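Alkaline serine protease AL20 (Nesterenkonia abyssinica, PDB 3CP7) cleaves peptide bonds as a secreted, thermostable alkaline serine protease with a trypsin-like fold, probably through a Ser-His-Asp triad. Local coordinates at residues G171-G176 and Q183-S188; S30-T35 and F94-T99; T149-G154 and Y189-L194; D5-G10 and Q107-A112. One frame throughout, in Å; residues are numbered along the deposited sequence.

Contact 1 (G171-G176 and Q183-S188); sequences GPWFLG and QNSTNS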
# COMPACT_ATOMS: atom_id res chain seq x y z
N GLY A 171 6.77 -18.08 -1.15
CA GLY A 171 7.68 -18.76 -0.22
C GLY A 171 8.98 -18.00 -0.06
O GLY A 171 9.39 -17.26 -0.96
N PRO A 172 9.63 -18.12 1.10
CA PRO A 172 10.79 -17.30 1.41
C PRO A 172 12.08 -17.75 0.73
O PRO A 172 12.31 -18.96 0.55
CB PRO A 172 10.94 -17.47 2.92
CG PRO A 172 10.39 -18.85 3.18
CD PRO A 172 9.23 -18.99 2.23
N TRP A 173 12.92 -16.78 0.36
CA TRP A 173 14.32 -17.03 0.06
C TRP A 173 15.13 -16.60 1.26
O TRP A 173 15.08 -15.43 1.66
CB TRP A 173 14.78 -16.19 -1.12
CG TRP A 173 14.29 -16.59 -2.47
CD1 TRP A 173 13.14 -17.28 -2.78
CD2 TRP A 173 14.91 -16.27 -3.72
NE1 TRP A 173 13.04 -17.44 -4.15
CE2 TRP A 173 14.10 -16.81 -4.74
CE3 TRP A 173 16.09 -15.57 -4.07
CZ2 TRP A 173 14.43 -16.68 -6.10
CZ3 TRP A 173 16.40 -15.44 -5.42
CH2 TRP A 173 15.58 -15.99 -6.41
N PHE A 174 15.89 -17.53 1.84
CA PHE A 174 16.78 -17.21 2.95
C PHE A 174 18.21 -17.16 2.45
O PHE A 174 18.64 -18.03 1.68
CB PHE A 174 16.68 -18.26 4.06
CG PHE A 174 15.30 -18.39 4.63
CD1 PHE A 174 14.57 -19.56 4.47
CD2 PHE A 174 14.74 -17.34 5.34
CE1 PHE A 174 13.29 -19.68 5.02
CE2 PHE A 174 13.45 -17.44 5.88
CZ PHE A 174 12.74 -18.61 5.73
N LEU A 175 18.93 -16.13 2.88
CA LEU A 175 20.37 -16.09 2.64
C LEU A 175 21.04 -17.29 3.30
O LEU A 175 20.74 -17.62 4.45
CB LEU A 175 20.96 -14.78 3.18
CG LEU A 175 20.56 -13.57 2.33
CD1 LEU A 175 20.71 -12.26 3.10
CD2 LEU A 175 21.36 -13.54 1.04
N GLY A 176 21.91 -17.97 2.56
CA GLY A 176 22.69 -19.08 3.10
C GLY A 176 22.01 -20.43 3.03
O GLY A 176 21.07 -20.62 2.24
N GLN A 183 15.53 -13.60 5.65
CA GLN A 183 14.77 -13.60 4.41
C GLN A 183 15.19 -12.42 3.55
O GLN A 183 15.30 -11.30 4.04
CB GLN A 183 13.27 -13.56 4.69
CG GLN A 183 12.47 -13.54 3.39
CD GLN A 183 11.02 -13.90 3.56
OE1 GLN A 183 10.54 -14.15 4.67
NE2 GLN A 183 10.30 -13.93 2.44
N ASN A 184 15.40 -12.67 2.26
CA ASN A 184 15.89 -11.63 1.38
C ASN A 184 15.28 -11.64 -0.03
O ASN A 184 15.71 -10.89 -0.91
CB ASN A 184 17.41 -11.67 1.36
CG ASN A 184 18.03 -10.50 0.61
OD1 ASN A 184 17.82 -9.31 0.96
ND2 ASN A 184 18.83 -10.81 -0.39
N SER A 185 14.27 -12.49 -0.23
CA SER A 185 13.41 -12.42 -1.41
C SER A 185 12.24 -13.37 -1.18
O SER A 185 12.04 -13.90 -0.07
CB SER A 185 14.15 -12.71 -2.72
OG SER A 185 13.32 -12.42 -3.84
N THR A 186 11.49 -13.59 -2.25
CA THR A 186 10.31 -14.41 -2.21
C THR A 186 10.22 -15.12 -3.58
O THR A 186 10.67 -14.56 -4.60
CB THR A 186 9.20 -13.38 -1.90
OG1 THR A 186 8.70 -13.41 -0.54
CG2 THR A 186 8.32 -12.87 -3.08
N ASN A 187 9.70 -16.35 -3.60
CA ASN A 187 9.40 -17.00 -4.89
C ASN A 187 8.36 -16.19 -5.63
O ASN A 187 7.27 -15.97 -5.10
CB ASN A 187 8.84 -18.41 -4.70
CG ASN A 187 9.81 -19.34 -3.98
OD1 ASN A 187 11.03 -19.30 -4.20
ND2 ASN A 187 9.27 -20.19 -3.10
N SER A 188 8.66 -15.78 -6.86
CA SER A 188 7.72 -14.96 -7.61
C SER A 188 7.23 -15.54 -8.94
O SER A 188 6.02 -15.62 -9.16
CB SER A 188 8.29 -13.55 -7.81
OG SER A 188 7.57 -12.81 -8.77

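Contact 2 (S30-T35 and F94-T99); sequences SANQST and FAVLET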
# COMPACT_ATOMS: atom_id res chain seq x y z
N SER A 30 8.42 -8.73 13.38
CA SER A 30 7.68 -7.48 13.21
C SER A 30 7.22 -6.91 14.53
O SER A 30 6.88 -7.65 15.45
CB SER A 30 6.44 -7.73 12.35
OG SER A 30 5.54 -8.61 12.99
N ALA A 31 7.18 -5.58 14.62
CA ALA A 31 6.64 -4.94 15.83
C ALA A 31 5.23 -5.44 16.15
O ALA A 31 4.90 -5.69 17.32
CB ALA A 31 6.66 -3.43 15.70
N ASN A 32 4.39 -5.60 15.13
CA ASN A 32 3.01 -6.02 15.39
C ASN A 32 2.85 -7.52 15.64
O ASN A 32 1.75 -7.98 15.94
CB ASN A 32 2.03 -5.55 14.31
CG ASN A 32 2.32 -6.12 12.93
OD1 ASN A 32 2.99 -7.15 12.78
ND2 ASN A 32 1.80 -5.44 11.90
N GLN A 33 3.95 -8.27 15.48
CA GLN A 33 3.97 -9.72 15.74
C GLN A 33 2.98 -10.50 14.86
O GLN A 33 2.63 -11.64 15.16
CB GLN A 33 3.71 -10.01 17.23
CG GLN A 33 4.74 -9.38 18.16
CD GLN A 33 6.07 -10.10 18.15
OE1 GLN A 33 6.16 -11.27 18.53
NE2 GLN A 33 7.11 -9.40 17.72
N SER A 34 2.59 -9.90 13.74
CA SER A 34 1.48 -10.40 12.95
C SER A 34 1.75 -10.44 11.45
O SER A 34 0.81 -10.55 10.67
CB SER A 34 0.24 -9.54 13.20
OG SER A 34 -0.11 -9.53 14.57
N THR A 35 3.02 -10.33 11.05
CA THR A 35 3.34 -10.07 9.65
C THR A 35 4.00 -11.25 8.97
O THR A 35 5.00 -11.79 9.45
CB THR A 35 4.22 -8.82 9.52
OG1 THR A 35 3.53 -7.69 10.07
CG2 THR A 35 4.53 -8.49 8.05
N PHE A 94 3.18 -8.07 2.03
CA PHE A 94 3.09 -8.54 3.40
C PHE A 94 1.64 -8.66 3.77
O PHE A 94 0.82 -7.84 3.34
CB PHE A 94 3.81 -7.55 4.34
CG PHE A 94 5.26 -7.38 4.00
CD1 PHE A 94 6.21 -8.26 4.52
CD2 PHE A 94 5.68 -6.41 3.09
CE1 PHE A 94 7.55 -8.16 4.18
CE2 PHE A 94 7.01 -6.30 2.74
CZ PHE A 94 7.95 -7.19 3.26
N ALA A 95 1.30 -9.68 4.55
CA ALA A 95 -0.05 -9.79 5.08
C ALA A 95 0.03 -9.69 6.59
O ALA A 95 0.85 -10.36 7.24
CB ALA A 95 -0.70 -11.11 4.65
N VAL A 96 -0.82 -8.84 7.15
CA VAL A 96 -0.93 -8.67 8.59
C VAL A 96 -2.12 -9.50 9.07
O VAL A 96 -3.25 -9.29 8.62
CB VAL A 96 -1.10 -7.19 8.97
CG1 VAL A 96 -1.14 -7.03 10.48
CG2 VAL A 96 0.04 -6.36 8.37
N LEU A 97 -1.83 -10.45 9.95
CA LEU A 97 -2.81 -11.45 10.35
C LEU A 97 -3.56 -11.08 11.61
O LEU A 97 -3.14 -10.23 12.39
CB LEU A 97 -2.13 -12.82 10.52
CG LEU A 97 -1.28 -13.29 9.33
CD1 LEU A 97 -0.64 -14.62 9.64
CD2 LEU A 97 -2.06 -13.36 8.00
N GLU A 98 -4.71 -11.73 11.78
CA GLU A 98 -5.54 -11.59 12.96
C GLU A 98 -4.78 -11.97 14.23
O GLU A 98 -3.75 -12.67 14.20
CB GLU A 98 -6.77 -12.49 12.82
CG GLU A 98 -6.44 -13.99 12.86
CD GLU A 98 -7.67 -14.89 12.76
OE1 GLU A 98 -8.73 -14.54 13.33
OE2 GLU A 98 -7.55 -15.97 12.14
N THR A 99 -5.33 -11.51 15.35
CA THR A 99 -4.92 -11.92 16.67
C THR A 99 -6.04 -12.82 17.22
O THR A 99 -7.22 -12.52 17.03
CB THR A 99 -4.71 -10.69 17.57
OG1 THR A 99 -3.62 -9.91 17.06
CG2 THR A 99 -4.38 -11.08 18.99
O HOH W 1 -1.06 -12.23 14.43
O HOH W 2 -3.13 -8.72 14.62

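Contact 3 (T149-G154 and Y189-L194); sequences TNDPMG and YGYTFL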
# COMPACT_ATOMS: atom_id res chain seq x y z
N THR A 149 21.47 -15.51 -9.99
CA THR A 149 21.99 -14.80 -11.15
C THR A 149 20.96 -13.78 -11.64
O THR A 149 19.80 -13.81 -11.22
CB THR A 149 22.36 -15.76 -12.30
OG1 THR A 149 21.26 -16.64 -12.56
CG2 THR A 149 23.60 -16.58 -11.93
N ASN A 150 21.38 -12.88 -12.53
CA ASN A 150 20.54 -11.81 -13.03
C ASN A 150 19.42 -12.31 -13.94
O ASN A 150 19.59 -13.28 -14.68
CB ASN A 150 21.38 -10.78 -13.78
CG ASN A 150 22.27 -9.96 -12.85
OD1 ASN A 150 23.31 -9.45 -13.29
ND2 ASN A 150 21.88 -9.83 -11.60
N ASP A 151 18.29 -11.63 -13.87
CA ASP A 151 17.18 -11.88 -14.78
C ASP A 151 17.69 -11.81 -16.22
O ASP A 151 18.24 -10.79 -16.62
CB ASP A 151 16.14 -10.79 -14.55
CG ASP A 151 14.98 -10.87 -15.51
OD1 ASP A 151 14.78 -11.95 -16.10
OD2 ASP A 151 14.27 -9.85 -15.66
N PRO A 152 17.49 -12.89 -17.01
CA PRO A 152 17.90 -12.82 -18.43
C PRO A 152 17.20 -11.71 -19.20
O PRO A 152 17.69 -11.26 -20.24
CB PRO A 152 17.51 -14.19 -18.99
CG PRO A 152 16.50 -14.74 -18.04
CD PRO A 152 16.90 -14.20 -16.68
N MET A 153 16.06 -11.25 -18.69
CA MET A 153 15.32 -10.17 -19.30
C MET A 153 15.84 -8.79 -18.92
O MET A 153 15.38 -7.78 -19.45
CB MET A 153 13.85 -10.24 -18.90
CG MET A 153 13.18 -11.50 -19.30
SD MET A 153 11.65 -10.98 -20.04
CE MET A 153 12.39 -10.52 -21.55
N GLY A 154 16.78 -8.75 -17.98
CA GLY A 154 17.42 -7.49 -17.64
C GLY A 154 16.77 -6.68 -16.53
O GLY A 154 17.23 -5.57 -16.24
N TYR A 189 8.14 -15.97 -9.81
CA TYR A 189 7.73 -16.41 -11.13
C TYR A 189 8.83 -17.19 -11.83
O TYR A 189 9.98 -17.18 -11.39
CB TYR A 189 7.33 -15.19 -11.99
CG TYR A 189 8.49 -14.34 -12.44
CD1 TYR A 189 8.93 -13.26 -11.67
CD2 TYR A 189 9.15 -14.60 -13.64
CE1 TYR A 189 10.00 -12.47 -12.08
CE2 TYR A 189 10.22 -13.83 -14.06
CZ TYR A 189 10.64 -12.75 -13.28
OH TYR A 189 11.71 -11.97 -13.67
N GLY A 190 8.45 -17.89 -12.90
CA GLY A 190 9.42 -18.40 -13.86
C GLY A 190 9.07 -17.90 -15.25
O GLY A 190 8.07 -17.19 -15.44
N TYR A 191 9.91 -18.27 -16.22
CA TYR A 191 9.61 -18.03 -17.62
C TYR A 191 9.27 -19.33 -18.31
O TYR A 191 9.88 -20.36 -18.04
CB TYR A 191 10.81 -17.40 -18.33
CG TYR A 191 11.18 -16.02 -17.86
CD1 TYR A 191 10.35 -14.93 -18.09
CD2 TYR A 191 12.39 -15.80 -17.21
CE1 TYR A 191 10.71 -13.65 -17.65
CE2 TYR A 191 12.76 -14.53 -16.77
CZ TYR A 191 11.90 -13.46 -16.98
OH TYR A 191 12.24 -12.19 -16.56
N THR A 192 8.32 -19.27 -19.24
CA THR A 192 7.91 -20.46 -19.99
C THR A 192 9.08 -21.13 -20.72
O THR A 192 9.09 -22.35 -20.88
CB THR A 192 6.83 -20.11 -21.03
OG1 THR A 192 7.28 -18.99 -21.80
CG2 THR A 192 5.52 -19.76 -20.34
N PHE A 193 10.06 -20.34 -21.16
CA PHE A 193 11.20 -20.87 -21.92
C PHE A 193 12.31 -21.43 -21.04
O PHE A 193 13.27 -22.01 -21.54
CB PHE A 193 11.78 -19.78 -22.85
CG PHE A 193 12.28 -18.56 -22.12
CD1 PHE A 193 11.48 -17.44 -22.00
CD2 PHE A 193 13.56 -18.53 -21.57
CE1 PHE A 193 11.93 -16.31 -21.33
CE2 PHE A 193 14.01 -17.42 -20.89
CZ PHE A 193 13.20 -16.31 -20.77
N LEU A 194 12.20 -21.25 -19.73
CA LEU A 194 13.31 -21.56 -18.84
C LEU A 194 12.85 -22.48 -17.72
O LEU A 194 12.51 -22.02 -16.63
CB LEU A 194 13.91 -20.25 -18.30
CG LEU A 194 15.23 -20.28 -17.53
CD1 LEU A 194 16.38 -20.88 -18.37
CD2 LEU A 194 15.59 -18.90 -17.03

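Contact 4 (D5-G10 and Q107-A112); sequences DSPHIG and QQVGTA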
# COMPACT_ATOMS: atom_id res chain seq x y z
N ASP A 5 10.04 -28.36 11.66
CA ASP A 5 11.29 -27.72 12.06
C ASP A 5 11.41 -26.24 11.68
O ASP A 5 12.32 -25.57 12.12
CB ASP A 5 12.48 -28.52 11.56
CG ASP A 5 12.71 -29.78 12.36
OD1 ASP A 5 12.53 -29.73 13.61
OD2 ASP A 5 13.06 -30.81 11.75
N SER A 6 10.50 -25.75 10.85
CA SER A 6 10.54 -24.35 10.41
C SER A 6 9.13 -23.77 10.37
O SER A 6 8.63 -23.44 9.29
CB SER A 6 11.22 -24.24 9.04
OG SER A 6 10.55 -25.02 8.07
N PRO A 7 8.46 -23.67 11.53
CA PRO A 7 7.05 -23.32 11.57
C PRO A 7 6.72 -21.88 11.19
O PRO A 7 5.54 -21.56 11.01
CB PRO A 7 6.66 -23.57 13.04
CG PRO A 7 7.94 -23.39 13.78
CD PRO A 7 9.00 -23.94 12.88
N HIS A 8 7.73 -21.03 11.06
CA HIS A 8 7.53 -19.70 10.51
C HIS A 8 7.14 -19.76 9.03
O HIS A 8 6.48 -18.85 8.54
CB HIS A 8 8.76 -18.82 10.71
CG HIS A 8 10.06 -19.47 10.36
ND1 HIS A 8 10.64 -19.35 9.12
CD2 HIS A 8 10.90 -20.25 11.09
CE1 HIS A 8 11.79 -20.01 9.10
NE2 HIS A 8 11.97 -20.56 10.29
N ILE A 9 7.53 -20.83 8.33
CA ILE A 9 7.13 -21.02 6.93
C ILE A 9 5.76 -21.69 6.90
O ILE A 9 5.51 -22.61 7.69
CB ILE A 9 8.14 -21.89 6.14
CG1 ILE A 9 9.59 -21.46 6.42
CG2 ILE A 9 7.83 -21.78 4.64
CD1 ILE A 9 10.64 -22.34 5.75
N GLY A 10 4.88 -21.27 6.00
CA GLY A 10 3.55 -21.85 5.96
C GLY A 10 2.90 -21.77 4.61
O GLY A 10 3.44 -21.14 3.68
N GLN A 107 3.76 -14.71 18.42
CA GLN A 107 3.71 -15.22 19.80
C GLN A 107 3.32 -16.70 19.82
O GLN A 107 3.86 -17.49 20.61
CB GLN A 107 2.73 -14.40 20.62
CG GLN A 107 3.28 -13.05 21.07
CD GLN A 107 4.34 -13.18 22.14
OE1 GLN A 107 5.53 -13.04 21.87
NE2 GLN A 107 3.91 -13.47 23.38
N GLN A 108 2.36 -17.07 18.97
CA GLN A 108 1.91 -18.45 18.84
C GLN A 108 3.06 -19.38 18.45
O GLN A 108 3.29 -20.42 19.06
CB GLN A 108 0.81 -18.53 17.77
CG GLN A 108 0.45 -19.96 17.36
CD GLN A 108 -0.26 -20.71 18.46
OE1 GLN A 108 -1.05 -20.14 19.21
NE2 GLN A 108 0.02 -22.00 18.56
N VAL A 109 3.77 -18.99 17.40
CA VAL A 109 4.82 -19.84 16.86
C VAL A 109 6.11 -19.73 17.68
O VAL A 109 6.89 -20.68 17.74
CB VAL A 109 5.04 -19.55 15.34
CG1 VAL A 109 6.24 -20.27 14.80
CG2 VAL A 109 3.80 -19.95 14.56
N GLY A 110 6.32 -18.57 18.30
CA GLY A 110 7.44 -18.39 19.23
C GLY A 110 8.73 -17.96 18.56
O GLY A 110 9.77 -17.83 19.21
N THR A 111 8.66 -17.72 17.24
CA THR A 111 9.83 -17.34 16.46
C THR A 111 9.39 -16.71 15.14
O THR A 111 8.19 -16.71 14.81
CB THR A 111 10.77 -18.55 16.22
OG1 THR A 111 12.03 -18.10 15.71
CG2 THR A 111 10.15 -19.57 15.26
N ALA A 112 10.36 -16.13 14.44
CA ALA A 112 10.15 -15.47 13.16
C ALA A 112 11.50 -15.33 12.49
O ALA A 112 12.54 -15.34 13.15
CB ALA A 112 9.55 -14.09 13.37

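Contact 1 (G171-G176 and Q183-S188)
W173 and N187 meet through the indole N-H: NE1 of W173 donates to OD1 of N187 over 2.7 Å. The acceptor lies close to the ring plane, while the planes of indole and amide stand 61° apart. CB of S185 sits over one indole face, toward the rim, 3.7 Å from CE3 of W173; so small a side chain lets the strands close on a large ring. In the backbone, W173 N donates to S185 O, N184 N to W173 O, and N187 N to G171 O at 2.8 Å. S185 O carries a second donor. The extended chain of Q183, with CG anti to the backbone N (chi1 180°), runs beside P172 and brings NE2 within 3.1 Å of S185 O, on the opposite face of that carbonyl from W173 N. CB of P172 packs on this amide, 3.6 Å from NE2 of Q183. Farther out, N26 binds OE1 of Q183, the carbonyl of P201 holds OG of S185, and that of S168 takes ND2 of N187. Two residues of one strand, N184 and S185, stand opposite the single W173, a classic beta bulge in the antiparallel hairpin of strands 172-175 and 183-191, part of a six-stranded sheet of this trypsin-like fold.

Contact 2 (S30-T35 and F94-T99)
The carbonyl O of S34, gripped from across the contact by strand 93-97, accepts from L97 N at 2.7 Å with an N-H...O angle of 167°, and CA of V96 adds a C-H...O contact to the same oxygen. One residue on, T35 and V96 form an antiparallel non-hydrogen-bonded pair. A second oxygen, OD1 of N32, is held by two donors of its own segment: T35 OG1 comes in the amide plane on a lone pair at 2.8 Å, whereas S34 N stands above that plane at 2.9 Å, closing an Asx turn. CG of N32 lies between its backbone N and carbonyl carbon (chi1 63°), where asparagine can fold back on the chain; its ND2 meets CG1 of V96 at 3.6 Å. The hydroxyl of S34 donates to N32 O, 2.8 Å from OG, and accepts from two waters. One water also donates to E98 O; the other donates to L97 O and is hydrogen-bonded to OG1 of T99. Threonine suits position 35 because its two branches do different work: OG1 serves the turn, and CG2 of T35 packs 3.9 Å from CB of F94. Outside, A95 pairs through its backbone with V36, continuing the barrel sheet, and L97 rests on V105. Short polar side chains thus bind the turn from within, while a backbone bond and bridging waters tie it to the strand where regular pairing ends.

Contact 3 (T149-G154 and Y189-L194)
Y191 reaches across to D151 and M153 with the far end of its ring. From CB, which lies over one face of the F193 ring, CG is set anti to the carbonyl carbon (chi1 -66°), and the ring extends toward segment 149-154. CE2 of Y191 meets CG of P152 at 4.0 Å. On the other flank CE1 of Y191 lies 3.7 Å from SD of M153, whose bent chain makes an oblique Met-aromatic contact. CG of M153 presses close on CZ of Y191 at 3.3 Å and on OH of Y191 at 3.0 Å, a tight packing point. At the tip, OH of Y191 donates to OD1 of D151 over 2.6 Å, on the syn side but somewhat out of the carboxylate plane, which is turned only 13° from the ring. M153 N reaches OD1 of D151 from the opposite face at 3.0 Å and completes an Asx turn. S155 binds OD2 through its hydroxyl, and F199 packs edge-to-face with the Y191 ring. Aspartate suits position 151 because one short carboxylate can serve a turn and a phenol together; tyrosine supplies both a proton and a long apolar flank. One N-H and one O-H on OD1 and a third group on OD2 would probably favour the ionised carboxylate, fixing this surface turn against the strand 183-191 end.

Contact 4 (D5-G10 and Q107-A112)
P7 and V109 make the closest touch: CG of the proline ring lies 3.7 Å from CG1 of the valine, and CB of P7 stands 3.8 Å from that same CG1 of V109. The two side chains pass obliquely, and one valine methyl rests against the CB-CG side of the ring. CG1 of V109 is anti to the backbone N (chi1 172°), which directs this methyl toward the proline. Proline fits the second place of the type I turn from S6 to I9, where its ring restrains phi near the value required, and I9 N closes the turn on S6 O at 3.0 Å. H8 takes the third place. Its CG stands between the backbone N and the carbonyl carbon (chi1 46°), folding the imidazole back over the turn, with S6 C above one face toward the rim. The turn leads into strand 9-16 of the six-stranded barrel sheet, and V109 ends helix 105-109; the contact therefore sets the N-terminal approach to the barrel against the end of a surface helix. G110 leaves the helix with a positive phi of 88°, a value glycine adopts readily. Beyond it, CG2 of T111 comes obliquely to the imidazole, 4.3 Å from CD2 of H8, while CB of H8 lies 4.4 Å from CA of A112. No hydrogen bond crosses between the segments. The polar end of H8 is occupied at ND1 by N26, and V109 and A112 both also rest on I27 of strand 19-27.

In the fold
Contacts 1 and 2 are buried, contacts 3 and 4 lie at the surface. Contacts 1 and 3 share strand 183-191: its first half pairs in the sheet, its far end holds a turn through side chains alone, by one phenol-carboxylate hydrogen bond and Pro and Met packing on the ring. Contact 2 is nested within the chain loop closed by contact 4, and both reach the barrel sheet. No hydrogen bond crosses contact 4, which rests on van der Waals packing, whereas contact 1 relies on backbone bonds and an indole N-H, and contact 2 adds water bridges. Contacts 1 and 4 touch where F174 packs on H8 and I9, linking the two sheets.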